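Local atomic coordinates of fatty acid/retinol binding protein protein 7, isoform A, confirmed BY transcript evidence (Caenorhabditis elegans, PDB entry 2W9Y), a protein that probably binds and carries fatty acids and retinoids, as a small, all-helical member of the nematode fatty-acid and retinol-binding family. Residues F15-Q20 and K90-V95. Sequence-based numbering, arbitrary orientation.
Sequences FFPTEQ and KLIHMV
Val95 holds CG1 anti to its backbone N (chi1 177°), and Phe16, with chi1 at -95°, swings its ring back under that methyl although its CB sets out away from 90-95. Val95 CG1 sits 3.6 Å from the centroid of the Phe16 ring and 9° off the ring normal, a CH-pi contact squarely over one face. Val95 CG1 also lies 3.8 Å from Gln20 CG and 4.0 Å from Pro17 CD, so three side chains of 15-20 close around it. Gln20, bent at chi2, offers Val95 its aliphatic part while its NE2 hydrogen-bonds to OD1 of Asn73 in helix 60-75. In this all-helical fold the turn leading into helix 18-26, with Pro17 at its N-cap, packs against the long helix 82-104 near the centre of the molecule. An alanine in place of Phe16 would take away the face under Val95 CG1 and would probably loosen the packing between 15-20 and helix 82-104. Phe15 points its CB toward 90-95 and meets it one turn earlier: Phe15 CD1 is 3.5 Å from Leu91 CD1, the two side chains crossing obliquely. Met94, bent at chi2 and chi3, curls its CE to 3.6 Å from Phe15 CB, and both residues also touch Leu116 of helix 111-121. On the side toward helix 60-75, Pro17 CG rests 3.9 Å from Ile92 CD1, and Asn73 touches both residues.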
loop_
_atom_site.group_PDB
_atom_site.type_symbol
_atom_site.label_atom_id
_atom_site.label_comp_id
_atom_site.label_asym_id
_atom_site.label_seq_id
_atom_site.Cartn_x
_atom_site.Cartn_y
_atom_site.Cartn_z
ATOM N N PHE A 15 8.197 0.994 3.599
ATOM C CA PHE A 15 6.890 0.953 4.252
ATOM C C PHE A 15 5.851 -0.010 3.603
ATOM O O PHE A 15 4.764 -0.177 4.134
ATOM C CB PHE A 15 6.264 2.375 4.284
ATOM C CG PHE A 15 6.961 3.265 5.215
ATOM C CD1 PHE A 15 6.833 3.074 6.592
ATOM C CD2 PHE A 15 7.812 4.239 4.753
ATOM C CE1 PHE A 15 7.548 3.877 7.496
ATOM C CE2 PHE A 15 8.471 5.098 5.645
ATOM C CZ PHE A 15 8.355 4.915 6.994
ATOM N N PHE A 16 6.163 -0.592 2.446
ATOM C CA PHE A 16 5.174 -1.398 1.714
ATOM C C PHE A 16 4.894 -2.735 2.460
ATOM O O PHE A 16 5.830 -3.458 2.734
ATOM C CB PHE A 16 5.670 -1.736 0.262
ATOM C CG PHE A 16 5.154 -0.771 -0.787
ATOM C CD1 PHE A 16 5.499 0.604 -0.771
ATOM C CD2 PHE A 16 4.273 -1.211 -1.746
ATOM C CE1 PHE A 16 4.973 1.481 -1.718
ATOM C CE2 PHE A 16 3.764 -0.364 -2.701
ATOM C CZ PHE A 16 4.100 0.990 -2.690
ATOM N N PRO A 17 3.629 -3.021 2.797
ATOM C CA PRO A 17 3.352 -4.421 3.253
ATOM C C PRO A 17 3.653 -5.434 2.163
ATOM O O PRO A 17 3.599 -5.113 0.975
ATOM C CB PRO A 17 1.855 -4.419 3.550
ATOM C CG PRO A 17 1.508 -2.902 3.846
ATOM C CD PRO A 17 2.391 -2.172 2.843
ATOM N N THR A 18 3.997 -6.647 2.578
ATOM C CA THR A 18 4.320 -7.764 1.673
ATOM C C THR A 18 3.226 -7.995 0.649
ATOM O O THR A 18 3.527 -8.166 -0.594
ATOM C CB THR A 18 4.684 -9.052 2.446
ATOM O OG1 THR A 18 5.944 -8.798 3.127
ATOM C CG2 THR A 18 4.933 -10.226 1.436
ATOM N N GLU A 19 1.978 -7.923 1.127
ATOM C CA GLU A 19 0.883 -8.216 0.238
ATOM C C GLU A 19 0.767 -7.190 -0.923
ATOM O O GLU A 19 0.476 -7.598 -2.052
ATOM C CB GLU A 19 -0.443 -8.390 0.984
ATOM C CG GLU A 19 -0.812 -7.193 1.942
ATOM C CD GLU A 19 -0.321 -7.387 3.396
ATOM O OE1 GLU A 19 -1.026 -6.888 4.351
ATOM O OE2 GLU A 19 0.761 -8.000 3.607
ATOM N N GLN A 20 1.027 -5.903 -0.673
ATOM C CA GLN A 20 1.045 -4.922 -1.777
ATOM C C GLN A 20 2.139 -5.262 -2.776
ATOM O O GLN A 20 1.895 -5.163 -3.964
ATOM C CB GLN A 20 1.220 -3.457 -1.306
ATOM C CG GLN A 20 -0.121 -2.640 -1.153
ATOM C CD GLN A 20 -0.781 -2.871 0.221
ATOM O OE1 GLN A 20 -0.343 -3.694 1.025
ATOM N NE2 GLN A 20 -1.837 -2.149 0.476
ATOM N N LYS A 90 -2.218 6.250 8.180
ATOM C CA LYS A 90 -1.369 7.178 7.374
ATOM C C LYS A 90 -0.339 6.413 6.540
ATOM O O LYS A 90 -0.072 6.814 5.384
ATOM C CB LYS A 90 -0.629 8.160 8.259
ATOM C CG LYS A 90 -1.545 9.271 8.826
ATOM C CD LYS A 90 -1.012 9.794 10.198
ATOM C CE LYS A 90 -0.054 10.957 10.072
ATOM N NZ LYS A 90 0.578 11.295 11.445
ATOM N N LEU A 91 0.225 5.337 7.115
ATOM C CA LEU A 91 1.182 4.532 6.385
ATOM C C LEU A 91 0.477 3.888 5.156
ATOM O O LEU A 91 0.950 4.021 4.020
ATOM C CB LEU A 91 1.832 3.523 7.328
ATOM C CG LEU A 91 2.906 2.583 6.743
ATOM C CD1 LEU A 91 3.739 2.003 7.886
ATOM C CD2 LEU A 91 2.287 1.404 5.907
ATOM N N ILE A 92 -0.725 3.290 5.358
ATOM C CA ILE A 92 -1.370 2.618 4.279
ATOM C C ILE A 92 -1.820 3.653 3.234
ATOM O O ILE A 92 -1.762 3.365 2.035
ATOM C CB ILE A 92 -2.599 1.829 4.765
ATOM C CG1 ILE A 92 -2.150 0.701 5.699
ATOM C CG2 ILE A 92 -3.421 1.264 3.561
ATOM C CD1 ILE A 92 -1.366 -0.438 4.938
ATOM N N HIS A 93 -2.269 4.839 3.670
ATOM C CA HIS A 93 -2.599 5.907 2.712
ATOM C C HIS A 93 -1.408 6.242 1.843
ATOM O O HIS A 93 -1.565 6.361 0.611
ATOM C CB HIS A 93 -3.114 7.143 3.405
ATOM C CG HIS A 93 -3.684 8.158 2.479
ATOM N ND1 HIS A 93 -3.014 9.309 2.109
ATOM C CD2 HIS A 93 -4.895 8.218 1.870
ATOM C CE1 HIS A 93 -3.785 10.031 1.312
ATOM N NE2 HIS A 93 -4.931 9.394 1.153
ATOM N N MET A 94 -0.214 6.329 2.426
ATOM C CA MET A 94 0.985 6.597 1.625
ATOM C C MET A 94 1.201 5.491 0.579
ATOM O O MET A 94 1.377 5.770 -0.627
ATOM C CB MET A 94 2.230 6.747 2.519
ATOM C CG MET A 94 3.453 7.288 1.813
ATOM S SD MET A 94 4.444 6.062 0.877
ATOM C CE MET A 94 5.133 5.039 2.211
ATOM N N VAL A 95 1.167 4.233 1.035
ATOM C CA VAL A 95 1.375 3.100 0.130
ATOM C C VAL A 95 0.361 3.018 -1.002
ATOM O O VAL A 95 0.734 2.753 -2.203
ATOM C CB VAL A 95 1.352 1.783 0.961
ATOM C CG1 VAL A 95 1.482 0.604 0.059
ATOM C CG2 VAL A 95 2.525 1.782 1.983
#